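PDB 5TI1: fumarylacetoacetate hydrolase from Burkholderia xenovorans, which probably hydrolyses fumarylacetoacetate to fumarate and acetoacetate, the last step of phenylalanine and tyrosine breakdown, at a site that holds a magnesium ion. Local coordinates for residues B[225-230]-B[340-345]; B[149-154]-B[256-261]. All coordinates share one frame; numbering follows the deposited sequence.

Contact 1: residues B[225-230]-B[340-345]. With MG (magnesium ion), chain K.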
# COMPACT_ATOMS: atom_id res chain seq x y z
N ILE B 225 -20.99 0.79 4.68
CA ILE B 225 -20.06 1.92 4.72
C ILE B 225 -19.18 1.78 5.95
O ILE B 225 -19.47 0.99 6.86
CB ILE B 225 -20.80 3.26 4.79
CG1 ILE B 225 -21.39 3.45 6.19
CG2 ILE B 225 -21.85 3.37 3.70
CD1 ILE B 225 -22.06 4.77 6.41
N GLU B 226 -18.12 2.58 5.99
CA GLU B 226 -17.44 2.90 7.24
C GLU B 226 -17.15 4.38 7.20
O GLU B 226 -16.31 4.84 6.41
CB GLU B 226 -16.16 2.08 7.44
CG GLU B 226 -16.44 0.59 7.58
CD GLU B 226 -15.39 -0.15 8.39
OE1 GLU B 226 -15.74 -1.15 9.05
OE2 GLU B 226 -14.22 0.27 8.36
N LEU B 227 -17.90 5.14 8.01
CA LEU B 227 -17.71 6.58 8.11
C LEU B 227 -16.40 6.86 8.82
O LEU B 227 -16.20 6.45 9.97
CB LEU B 227 -18.87 7.22 8.88
CG LEU B 227 -18.58 8.63 9.42
CD1 LEU B 227 -18.49 9.63 8.30
CD2 LEU B 227 -19.67 9.04 10.40
N GLU B 228 -15.49 7.56 8.13
CA GLU B 228 -14.17 7.85 8.66
C GLU B 228 -13.69 9.21 8.15
O GLU B 228 -14.26 9.79 7.23
CB GLU B 228 -13.15 6.79 8.24
CG GLU B 228 -13.55 5.36 8.53
CD GLU B 228 -12.42 4.39 8.31
OE1 GLU B 228 -12.69 3.19 8.13
OE2 GLU B 228 -11.27 4.85 8.31
N THR B 229 -12.62 9.70 8.76
CA THR B 229 -11.80 10.73 8.14
C THR B 229 -10.45 10.13 7.74
O THR B 229 -9.99 9.13 8.29
CB THR B 229 -11.55 11.90 9.09
OG1 THR B 229 -10.72 11.44 10.15
CG2 THR B 229 -12.88 12.44 9.67
N GLY B 230 -9.82 10.76 6.76
CA GLY B 230 -8.45 10.39 6.45
C GLY B 230 -7.56 11.61 6.53
O GLY B 230 -7.93 12.67 6.02
N THR B 340 -31.04 11.07 6.08
CA THR B 340 -29.88 11.00 6.96
C THR B 340 -29.97 9.74 7.82
O THR B 340 -31.03 9.43 8.37
CB THR B 340 -29.77 12.25 7.83
OG1 THR B 340 -29.65 13.41 6.99
CG2 THR B 340 -28.55 12.16 8.73
N ILE B 341 -28.88 8.99 7.91
CA ILE B 341 -28.87 7.75 8.67
C ILE B 341 -27.96 7.82 9.89
O ILE B 341 -28.09 6.96 10.78
CB ILE B 341 -28.48 6.55 7.79
CG1 ILE B 341 -27.05 6.72 7.25
CG2 ILE B 341 -29.53 6.36 6.69
CD1 ILE B 341 -26.43 5.43 6.74
N THR B 342 -27.06 8.79 9.97
CA THR B 342 -26.30 8.98 11.20
C THR B 342 -25.76 10.40 11.25
O THR B 342 -25.59 11.04 10.21
CB THR B 342 -25.18 7.94 11.33
OG1 THR B 342 -24.63 8.00 12.65
CG2 THR B 342 -24.08 8.18 10.29
N ARG B 343 -25.53 10.88 12.47
CA ARG B 343 -24.87 12.16 12.72
C ARG B 343 -23.92 11.95 13.90
O ARG B 343 -24.37 11.51 14.96
CB ARG B 343 -25.87 13.27 13.05
CG ARG B 343 -26.94 13.55 11.99
CD ARG B 343 -28.03 14.49 12.54
NE ARG B 343 -28.98 14.90 11.50
CZ ARG B 343 -30.02 14.16 11.09
NH1 ARG B 343 -30.24 12.97 11.62
NH2 ARG B 343 -30.83 14.62 10.14
N THR B 344 -22.64 12.24 13.72
CA THR B 344 -21.68 12.05 14.82
C THR B 344 -20.62 13.14 14.74
O THR B 344 -20.82 14.18 14.11
CB THR B 344 -21.09 10.63 14.78
OG1 THR B 344 -20.31 10.41 15.96
CG2 THR B 344 -20.21 10.44 13.56
N ASN B 345 -19.48 12.91 15.40
CA ASN B 345 -18.40 13.88 15.47
C ASN B 345 -17.07 13.16 15.58
O ASN B 345 -16.95 12.17 16.30
CB ASN B 345 -18.58 14.83 16.68
CG ASN B 345 -17.76 16.11 16.54
OD1 ASN B 345 -16.53 16.08 16.55
ND2 ASN B 345 -18.45 17.24 16.39
MG MG K . -12.20 1.02 8.09

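Contact 2: residues B[149-154]-B[256-261]. With NA (sodium ion), chain L; MG (magnesium ion), chain K.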
# COMPACT_ATOMS: atom_id res chain seq x y z
N PRO B 149 0.90 7.19 -1.89
CA PRO B 149 1.92 6.13 -1.88
C PRO B 149 1.53 4.95 -1.01
O PRO B 149 1.83 3.80 -1.36
CB PRO B 149 3.17 6.86 -1.33
CG PRO B 149 2.88 8.33 -1.48
CD PRO B 149 1.38 8.43 -1.26
N GLY B 150 0.87 5.21 0.11
CA GLY B 150 0.41 4.20 1.05
C GLY B 150 -0.87 4.62 1.74
O GLY B 150 -1.04 5.80 2.09
N TYR B 151 -1.77 3.67 1.94
CA TYR B 151 -3.03 3.89 2.65
C TYR B 151 -3.08 2.95 3.85
O TYR B 151 -2.97 1.73 3.69
CB TYR B 151 -4.23 3.70 1.71
CG TYR B 151 -5.57 3.50 2.39
CD1 TYR B 151 -5.95 4.31 3.45
CD2 TYR B 151 -6.46 2.51 1.95
CE1 TYR B 151 -7.19 4.14 4.08
CE2 TYR B 151 -7.68 2.33 2.56
CZ TYR B 151 -8.05 3.15 3.63
OH TYR B 151 -9.26 2.97 4.24
N THR B 152 -3.20 3.53 5.03
CA THR B 152 -3.28 2.81 6.29
C THR B 152 -4.63 3.11 6.93
O THR B 152 -5.11 4.24 6.87
CB THR B 152 -2.16 3.26 7.24
OG1 THR B 152 -0.88 2.97 6.66
CG2 THR B 152 -2.29 2.57 8.59
N ASP B 153 -5.24 2.11 7.56
CA ASP B 153 -6.54 2.32 8.20
C ASP B 153 -6.48 1.86 9.65
O ASP B 153 -6.01 0.75 9.94
CB ASP B 153 -7.66 1.60 7.46
CG ASP B 153 -9.03 2.08 7.88
OD1 ASP B 153 -9.17 3.27 8.28
OD2 ASP B 153 -9.97 1.26 7.84
N PHE B 154 -6.96 2.71 10.55
CA PHE B 154 -6.96 2.39 11.96
C PHE B 154 -8.35 1.95 12.39
O PHE B 154 -9.19 1.58 11.55
CB PHE B 154 -6.43 3.60 12.74
CG PHE B 154 -4.97 3.85 12.52
CD1 PHE B 154 -4.01 3.19 13.29
CD2 PHE B 154 -4.54 4.70 11.51
CE1 PHE B 154 -2.65 3.40 13.07
CE2 PHE B 154 -3.18 4.91 11.27
CZ PHE B 154 -2.24 4.25 12.06
N VAL B 256 -9.47 14.65 4.79
CA VAL B 256 -10.57 14.42 3.88
C VAL B 256 -11.59 13.54 4.59
O VAL B 256 -11.32 12.96 5.64
CB VAL B 256 -10.12 13.76 2.56
CG1 VAL B 256 -9.20 14.68 1.78
CG2 VAL B 256 -9.46 12.41 2.86
N LEU B 257 -12.78 13.44 4.00
CA LEU B 257 -13.74 12.41 4.40
C LEU B 257 -13.40 11.10 3.69
O LEU B 257 -12.90 11.11 2.56
CB LEU B 257 -15.16 12.84 4.06
CG LEU B 257 -15.61 14.18 4.66
CD1 LEU B 257 -16.98 14.58 4.12
CD2 LEU B 257 -15.64 14.12 6.16
N LEU B 258 -13.69 9.98 4.34
CA LEU B 258 -13.25 8.67 3.86
C LEU B 258 -14.32 7.64 4.16
O LEU B 258 -14.70 7.44 5.32
CB LEU B 258 -11.91 8.27 4.50
CG LEU B 258 -11.15 7.05 3.94
CD1 LEU B 258 -9.64 7.13 4.26
CD2 LEU B 258 -11.72 5.75 4.45
N ASN B 259 -14.83 6.99 3.11
CA ASN B 259 -15.78 5.90 3.24
C ASN B 259 -15.06 4.61 2.88
O ASN B 259 -14.80 4.34 1.70
CB ASN B 259 -17.01 6.11 2.35
CG ASN B 259 -18.05 5.01 2.53
OD1 ASN B 259 -17.84 4.07 3.31
ND2 ASN B 259 -19.19 5.14 1.83
N ASP B 260 -14.74 3.80 3.89
CA ASP B 260 -14.06 2.53 3.69
C ASP B 260 -15.12 1.45 3.47
O ASP B 260 -15.50 0.71 4.38
CB ASP B 260 -13.17 2.21 4.89
CG ASP B 260 -12.51 0.84 4.78
OD1 ASP B 260 -12.34 0.34 3.64
OD2 ASP B 260 -12.17 0.26 5.84
N TRP B 261 -15.60 1.37 2.23
CA TRP B 261 -16.60 0.37 1.86
C TRP B 261 -16.18 -1.02 2.32
O TRP B 261 -15.03 -1.43 2.11
CB TRP B 261 -16.83 0.38 0.35
CG TRP B 261 -17.17 1.71 -0.25
CD1 TRP B 261 -16.29 2.59 -0.84
CD2 TRP B 261 -18.47 2.31 -0.35
NE1 TRP B 261 -16.97 3.70 -1.28
CE2 TRP B 261 -18.30 3.56 -1.00
CE3 TRP B 261 -19.75 1.92 0.05
CZ2 TRP B 261 -19.38 4.40 -1.28
CZ3 TRP B 261 -20.81 2.77 -0.22
CH2 TRP B 261 -20.62 4.00 -0.88
NA NA L . -12.94 -0.19 1.42
MG MG K . -12.20 1.02 8.09
O HOH W 1 -9.57 -0.15 3.95

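Contact 1: residues B[225-230]-B[340-345]
Leu227 meets Thr344 through methyl groups. CD2 of Leu227 lies 3.5 Å from CG2 of Thr344, a little tighter than ordinary van der Waals contact. The side chains run alongside each other, pointing opposite ways, and the CD2 branch of Leu227 does the touching. In Thr344 it is the hydroxyl that stands anti to N (chi1 -172°), which puts the methyl between N and the carbonyl carbon and presents it to the leucine. Thr342 CG2 reaches the same Leu227 CD2 more loosely, at 4.5 Å, while Thr342 OG1 hydrogen-bonds to the carbonyl O of Phe386. Further along, Ile225 and Ile341 meet by their CD1 ends, 4.4 Å apart. Leu389, on the short helix 389-392, packs against both isoleucines.

Strands 223-233 and 339-345 belong to two different mixed sheets of the FAH-family C-terminal region. No hydrogen bond joins the two segments, so these two segments meet through side chains. Side chains alternate along 225-230: Ile225 and Leu227 point at 340-345, and Glu226 and Glu228 point to the other side, where the magnesium ion sits. Their extended chains carry the carboxylates to the metal. Glu226 OE2 and Glu228 OE1 each bind the magnesium ion at 2.2 Å, and Asp153 and Asp260 complete the four protein ligands. The second carboxylate oxygens are also held: Glu226 OE1 forms a salt bridge with Arg264, and Glu228 OE2 accepts a hydrogen bond from Gly376 N.

Contact 2: residues B[149-154]-B[256-261]
Asp153 and Asp260 face each other across the magnesium site of this FAH-family enzyme. Strands 151-154 and 252-263 belong to the same mixed sheet but are not neighbours in it. Strands 372-374 and 223-233 run between them, so the two segments meet through side chains and the metal between them, with no direct hydrogen bond.

Metal binding is the main link. Asp153 OD2 binds the magnesium ion at 2.3 Å and Asp260 OD2 at 2.4 Å. These two oxygens are only 3.1 Å apart, and the shared cation would offset the repulsion between them. The carboxylate planes stand at 90° to each other. Glu226 and Glu228 supply the other two protein ligands. Asp260 also serves a second metal. With CG of Asp260 anti to N (chi1 176°), the carboxylate reaches both ions. Its OD1 binds the sodium ion, as does the backbone O of Trp261, so one carboxylate bridges two cations. Lys280, Ala283 and Thr284 complete the protein ligands of the sodium.

Apolar contact comes from Leu258 and the outer part of Tyr151, which reach toward each other from the two strands. The two methyls of the leucine share the work. CD1 comes obliquely to the ring, 3.9 Å from Tyr151 CE1, and CD2 lies near Tyr151 OH. Thr284 touches both residues.

The polar end of Tyr151 is tied to Asp260 through water. The ring plane is nearly perpendicular to the Asp260 carboxylate, at 87°. One water hydrogen-bonds to Tyr151 OH at 3.1 Å and donates to Asp260 OD1 at 2.8 Å, the oxygen that also holds the sodium ion.

From the N terminus, the chain first passes 149-154, then 225-230, then 256-261, and last 340-345. Contact 2 closes a loop when 256-261 returns to 149-154, with 101 residues between. Contact 1 opens inside that loop and closes beyond it, after 109 residues, so the two cross. Contact 2 ties parts of one mixed sheet, while contact 1 ties that sheet to a second one. Strands 223-233 and 252-263 are neighbours and join the contacts, with Gly230 O 2.8 Å from Val256 N in a probable hydrogen bond. The magnesium ion is the other meeting point, since each contact supplies two of its four protein ligands.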